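Local coordinates for nucleoporin 53 (Pichia guilliermondii, PDB 3P3D), which is probably a structural component of the nuclear pore complex that may also bind phospholipids and nucleic acids, represented here by its RNA recognition motif domain, at residues Gln28-Ile33 and Ile67-Pro72; Val23-Gln28 and Phe37-Lys42. One frame throughout, in Å; residues are numbered along the deposited sequence.

Contact 1 of 2, residues Gln28-Ile33 and Ile67-Pro72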
loop_
_atom_site.group_PDB
_atom_site.type_symbol
_atom_site.label_atom_id
_atom_site.label_comp_id
_atom_site.label_asym_id
_atom_site.label_seq_id
_atom_site.Cartn_x
_atom_site.Cartn_y
_atom_site.Cartn_z
ATOM N N GLN A 28 7.346 -1.371 2.152
ATOM C CA GLN A 28 8.628 -0.948 1.610
ATOM C C GLN A 28 9.598 -2.111 1.394
ATOM O O GLN A 28 10.511 -2.028 0.584
ATOM C CB GLN A 28 9.270 0.117 2.507
ATOM C CG GLN A 28 10.647 0.570 2.044
ATOM C CD GLN A 28 11.158 1.771 2.843
ATOM O OE1 GLN A 28 11.500 1.641 4.015
ATOM N NE2 GLN A 28 11.213 2.934 2.202
ATOM N N GLU A 29 9.383 -3.206 2.094
ATOM C CA GLU A 29 10.203 -4.399 1.908
ATOM C C GLU A 29 10.142 -4.966 0.486
ATOM O O GLU A 29 10.993 -5.764 0.116
ATOM C CB GLU A 29 9.770 -5.488 2.898
ATOM C CG GLU A 29 10.090 -5.146 4.368
ATOM C CD GLU A 29 9.689 -6.247 5.350
ATOM O OE1 GLU A 29 9.559 -7.436 4.939
ATOM O OE2 GLU A 29 9.498 -5.899 6.541
ATOM N N PHE A 30 9.129 -4.578 -0.296
ATOM C CA PHE A 30 8.968 -5.095 -1.655
ATOM C C PHE A 30 9.618 -4.222 -2.724
ATOM O O PHE A 30 9.852 -4.666 -3.861
ATOM C CB PHE A 30 7.479 -5.331 -1.931
ATOM C CG PHE A 30 6.858 -6.214 -0.907
ATOM C CD1 PHE A 30 7.358 -7.494 -0.719
ATOM C CD2 PHE A 30 5.856 -5.752 -0.074
ATOM C CE1 PHE A 30 6.850 -8.319 0.259
ATOM C CE2 PHE A 30 5.343 -6.562 0.911
ATOM C CZ PHE A 30 5.852 -7.850 1.088
ATOM N N GLY A 31 9.930 -2.993 -2.349
ATOM C CA GLY A 31 10.514 -2.053 -3.301
ATOM C C GLY A 31 10.472 -0.650 -2.745
ATOM O O GLY A 31 9.809 -0.386 -1.749
ATOM N N THR A 32 11.205 0.236 -3.400
ATOM C CA THR A 32 11.146 1.651 -3.108
ATOM C C THR A 32 9.757 2.176 -3.376
ATOM O O THR A 32 9.195 1.914 -4.428
ATOM C CB THR A 32 12.150 2.400 -3.986
ATOM O OG1 THR A 32 13.466 2.034 -3.552
ATOM C CG2 THR A 32 11.965 3.965 -3.869
ATOM N N ILE A 33 9.195 2.909 -2.420
ATOM C CA ILE A 33 7.867 3.470 -2.596
ATOM C C ILE A 33 7.955 4.933 -3.090
ATOM O O ILE A 33 8.788 5.703 -2.614
ATOM C CB ILE A 33 7.045 3.320 -1.290
ATOM C CG1 ILE A 33 6.767 1.820 -1.041
ATOM C CG2 ILE A 33 5.736 4.110 -1.388
ATOM C CD1 ILE A 33 6.119 1.500 0.283
ATOM N N ILE A 67 -0.225 2.380 -3.035
ATOM C CA ILE A 67 1.236 2.392 -2.910
ATOM C C ILE A 67 1.796 2.181 -4.303
ATOM O O ILE A 67 1.350 1.308 -5.004
ATOM C CB ILE A 67 1.739 1.223 -2.026
ATOM C CG1 ILE A 67 1.140 1.284 -0.620
ATOM C CG2 ILE A 67 3.243 1.184 -1.990
ATOM C CD1 ILE A 67 1.682 0.165 0.282
ATOM N N THR A 68 2.792 2.955 -4.688
ATOM C CA THR A 68 3.308 2.898 -6.030
ATOM C C THR A 68 4.795 2.635 -5.937
ATOM O O THR A 68 5.514 3.368 -5.250
ATOM C CB THR A 68 3.008 4.226 -6.778
ATOM O OG1 THR A 68 1.628 4.553 -6.580
ATOM C CG2 THR A 68 3.283 4.118 -8.311
ATOM N N TYR A 69 5.242 1.587 -6.634
ATOM C CA TYR A 69 6.644 1.215 -6.723
ATOM C C TYR A 69 7.339 1.741 -8.026
ATOM O O TYR A 69 6.676 2.329 -8.854
ATOM C CB TYR A 69 6.727 -0.317 -6.664
ATOM C CG TYR A 69 6.243 -0.905 -5.361
ATOM C CD1 TYR A 69 7.053 -0.894 -4.224
ATOM C CD2 TYR A 69 4.974 -1.482 -5.257
ATOM C CE1 TYR A 69 6.613 -1.445 -3.023
ATOM C CE2 TYR A 69 4.542 -2.048 -4.067
ATOM C CZ TYR A 69 5.366 -2.016 -2.955
ATOM O OH TYR A 69 4.906 -2.532 -1.765
ATOM N N ASP A 70 8.661 1.525 -8.170
ATOM C CA ASP A 70 9.474 1.887 -9.381
ATOM C C ASP A 70 9.368 0.906 -10.537
ATOM O O ASP A 70 9.879 1.209 -11.645
ATOM C CB ASP A 70 10.987 1.795 -9.122
ATOM C CG ASP A 70 11.461 2.686 -8.050
ATOM O OD1 ASP A 70 12.660 2.546 -7.659
ATOM O OD2 ASP A 70 10.642 3.523 -7.606
ATOM N N ASN A 71 8.867 -0.305 -10.277
ATOM C CA ASN A 71 9.070 -1.400 -11.230
ATOM C C ASN A 71 7.997 -2.463 -11.133
ATOM O O ASN A 71 7.329 -2.548 -10.124
ATOM C CB ASN A 71 10.464 -2.004 -11.038
ATOM C CG ASN A 71 10.580 -2.831 -9.786
ATOM O OD1 ASN A 71 10.474 -4.053 -9.826
ATOM N ND2 ASN A 71 10.796 -2.178 -8.674
ATOM N N PRO A 72 7.794 -3.247 -12.196
ATOM C CA PRO A 72 6.737 -4.262 -12.142
ATOM C C PRO A 72 6.974 -5.353 -11.122
ATOM O O PRO A 72 6.021 -5.826 -10.502
ATOM C CB PRO A 72 6.729 -4.865 -13.557
ATOM C CG PRO A 72 7.300 -3.836 -14.414
ATOM C CD PRO A 72 8.256 -3.013 -13.571
#
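The Y69 ring meets the turn F30-G31-T32 with its CD1-CE1 side, and the side chain of I33 lies beside it and points the same way. Chi1 of -64° sets CG of Y69 anti to the carbonyl carbon, beside the backbone N. The carbonyl oxygen of G31 sits at the ring edge, in plane, 3.6 Å from Y69 CE1. On one face, offset toward the rim, rests CG2 of I67, and the same methyl meets I33 CD1 at 3.7 Å, so one branch of I67 serves both neighbours. At the far end of the tyrosine, CB of F30 comes to 4.1 Å from Y69 CZ, while the hydroxyl oxygen lies in the plane of the F30 ring at its edge, 3.8 Å from F30 CD2. That hydroxyl is hydrogen-bonded to the carbonyl oxygen of F27, near the end of helix 20-27. The backbones meet through two CH...O contacts, Y69 CA to T32 O and I33 CA to T68 O, both 3.5 Å. Farther out, T32 CB lies 3.7 Å from D70 OD1. Helix 72-79 adds a second shell: S74 OG bonds to the F30 carbonyl, and A78 touches both F30 and Y69. Here the loop leaving the first helix of the RRM fold packs against the end of strand 64-68, where the chain turns into the second helix.

Contact 2 of 2, residues Val23-Gln28 and Phe37-Lys42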
loop_
_atom_site.group_PDB
_atom_site.type_symbol
_atom_site.label_atom_id
_atom_site.label_comp_id
_atom_site.label_asym_id
_atom_site.label_seq_id
_atom_site.Cartn_x
_atom_site.Cartn_y
_atom_site.Cartn_z
ATOM N N VAL A 23 1.882 -0.608 8.242
ATOM C CA VAL A 23 1.552 -1.361 7.030
ATOM C C VAL A 23 2.355 -0.813 5.871
ATOM O O VAL A 23 2.950 -1.568 5.110
ATOM C CB VAL A 23 0.059 -1.284 6.688
ATOM C CG1 VAL A 23 -0.191 -1.911 5.326
ATOM C CG2 VAL A 23 -0.794 -1.966 7.785
ATOM N N ILE A 24 2.402 0.514 5.768
ATOM C CA ILE A 24 3.165 1.167 4.708
ATOM C C ILE A 24 4.613 0.763 4.868
ATOM O O ILE A 24 5.248 0.350 3.919
ATOM C CB ILE A 24 2.981 2.713 4.743
ATOM C CG1 ILE A 24 1.539 3.077 4.358
ATOM C CG2 ILE A 24 3.941 3.427 3.755
ATOM C CD1 ILE A 24 1.110 4.500 4.792
ATOM N N ALA A 25 5.119 0.840 6.091
ATOM C CA ALA A 25 6.497 0.476 6.371
ATOM C C ALA A 25 6.798 -0.949 5.937
ATOM O O ALA A 25 7.831 -1.230 5.318
ATOM C CB ALA A 25 6.785 0.643 7.845
ATOM N N TYR A 26 5.895 -1.859 6.268
ATOM C CA TYR A 26 6.080 -3.237 5.874
ATOM C C TYR A 26 6.172 -3.321 4.348
ATOM O O TYR A 26 7.050 -4.002 3.819
ATOM C CB TYR A 26 4.942 -4.095 6.433
ATOM C CG TYR A 26 4.916 -5.516 5.935
ATOM C CD1 TYR A 26 5.801 -6.475 6.436
ATOM C CD2 TYR A 26 4.000 -5.902 4.980
ATOM C CE1 TYR A 26 5.767 -7.795 5.978
ATOM C CE2 TYR A 26 3.949 -7.201 4.521
ATOM C CZ TYR A 26 4.819 -8.141 5.020
ATOM O OH TYR A 26 4.737 -9.423 4.533
ATOM N N PHE A 27 5.306 -2.596 3.630
ATOM C CA PHE A 27 5.301 -2.737 2.169
ATOM C C PHE A 27 6.529 -2.154 1.445
ATOM O O PHE A 27 6.751 -2.459 0.268
ATOM C CB PHE A 27 3.989 -2.255 1.573
ATOM C CG PHE A 27 2.922 -3.293 1.652
ATOM C CD1 PHE A 27 2.184 -3.451 2.816
ATOM C CD2 PHE A 27 2.712 -4.163 0.608
ATOM C CE1 PHE A 27 1.250 -4.442 2.935
ATOM C CE2 PHE A 27 1.783 -5.162 0.719
ATOM C CZ PHE A 27 1.041 -5.301 1.885
ATOM N N GLN A 28 7.346 -1.371 2.152
ATOM C CA GLN A 28 8.628 -0.948 1.610
ATOM C C GLN A 28 9.598 -2.111 1.394
ATOM O O GLN A 28 10.511 -2.028 0.584
ATOM C CB GLN A 28 9.270 0.117 2.507
ATOM C CG GLN A 28 10.647 0.570 2.044
ATOM C CD GLN A 28 11.158 1.771 2.843
ATOM O OE1 GLN A 28 11.500 1.641 4.015
ATOM N NE2 GLN A 28 11.213 2.934 2.202
ATOM N N PHE A 37 5.265 9.158 1.940
ATOM C CA PHE A 37 4.693 8.903 3.271
ATOM C C PHE A 37 5.716 9.301 4.336
ATOM O O PHE A 37 6.920 9.058 4.185
ATOM C CB PHE A 37 4.288 7.431 3.462
ATOM C CG PHE A 37 3.208 6.974 2.532
ATOM C CD1 PHE A 37 1.911 7.411 2.691
ATOM C CD2 PHE A 37 3.491 6.115 1.485
ATOM C CE1 PHE A 37 0.916 6.997 1.823
ATOM C CE2 PHE A 37 2.505 5.697 0.624
ATOM C CZ PHE A 37 1.216 6.138 0.794
ATOM N N GLU A 38 5.214 9.907 5.405
ATOM C CA GLU A 38 6.035 10.359 6.512
ATOM C C GLU A 38 6.927 9.246 7.070
ATOM O O GLU A 38 8.090 9.464 7.344
ATOM C CB GLU A 38 5.142 10.941 7.626
ATOM N N VAL A 39 6.387 8.040 7.204
ATOM C CA VAL A 39 7.155 6.946 7.790
ATOM C C VAL A 39 8.268 6.438 6.899
ATOM O O VAL A 39 9.111 5.708 7.373
ATOM C CB VAL A 39 6.253 5.758 8.189
ATOM C CG1 VAL A 39 5.792 4.967 6.931
ATOM C CG2 VAL A 39 6.980 4.878 9.221
ATOM N N LEU A 40 8.281 6.810 5.618
ATOM C CA LEU A 40 9.357 6.413 4.714
ATOM C C LEU A 40 10.415 7.481 4.525
ATOM O O LEU A 40 11.358 7.291 3.751
ATOM C CB LEU A 40 8.804 6.079 3.345
ATOM C CG LEU A 40 7.686 5.053 3.292
ATOM C CD1 LEU A 40 7.304 4.844 1.829
ATOM C CD2 LEU A 40 8.094 3.752 3.984
ATOM N N ARG A 41 10.275 8.595 5.239
ATOM C CA ARG A 41 11.063 9.788 4.934
ATOM C C ARG A 41 12.462 9.667 5.523
ATOM O O ARG A 41 12.631 9.430 6.715
ATOM C CB ARG A 41 10.350 11.046 5.445
ATOM C CG ARG A 41 10.486 12.258 4.548
ATOM C CD ARG A 41 9.449 13.317 4.955
ATOM N NE ARG A 41 8.150 13.136 4.294
ATOM C CZ ARG A 41 6.976 13.508 4.814
ATOM N NH1 ARG A 41 6.908 14.052 6.027
ATOM N NH2 ARG A 41 5.850 13.305 4.136
ATOM N N LYS A 42 13.452 9.813 4.649
ATOM C CA LYS A 42 14.862 9.816 5.012
ATOM C C LYS A 42 15.280 11.214 5.531
ATOM O O LYS A 42 14.450 12.118 5.623
ATOM C CB LYS A 42 15.678 9.436 3.762
ATOM C CG LYS A 42 15.374 8.025 3.217
ATOM C CD LYS A 42 15.806 7.848 1.757
ATOM C CE LYS A 42 16.095 6.388 1.348
ATOM N NZ LYS A 42 15.015 5.404 1.657
HETATM O O HOH W 1 12.713 5.011 3.012
#
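I24 projects from helix 20-27 into a hollow formed by F37, V39 and L40, filling it with two branches. Its CD1 sits over one face of the F37 ring, 3.9 Å from the centroid and 20° off the normal, a CH-pi contact, while I24 CG2 presses on the same ring at F37 CD2 (3.5 Å). The two side chains cross at about a right angle. Chi1 of -68° sets CG1 of I24 anti to the carbonyl carbon, which leaves CG2 anti to the backbone N; that methyl also faces V39 CG1 and L40 CG, at 4.0 and 4.1 Å. Beside this plug, A25 offers a low shoulder to V39, A25 CB 4.5 Å from V39 CG2. One turn beyond I24, the extended side chain of Q28 meets L40 tip to tip, Q28 NE2 3.7 Å from L40 CD2. The other methyl of L40 turns to I33, and F37 also packs on I58 and T65. At the outer end a water accepts from Q28 NE2 (2.7 Å) and K42 NZ and donates to L40 O. The centre is thus apolar, van der Waals and CH-pi contacts joining 37-40 to the helix, while the polar link runs through one water, connecting Q28 to the backbone of L40 and the amine of K42.

Overall arrangement
From the N terminus, strand 9-13 leads into helix 20-27, where contact 2 begins. The chain passes through Q28, shared by both contacts, and on through the rest of 28-33, the first segment of contact 1, before 37-42 folds back on the helix, closing a short loop of eight intervening residues. Contact 1 closes only after the unmodelled 44-54 and strands 60-61 and 64-68, spanning 33 residues. The segments alternate, so the two closures cross. They also adjoin through F27, whose CB packs on I67 CD1. Together they tie the first helix, its following loop and the end of strand 64-68 just before helix 72-79.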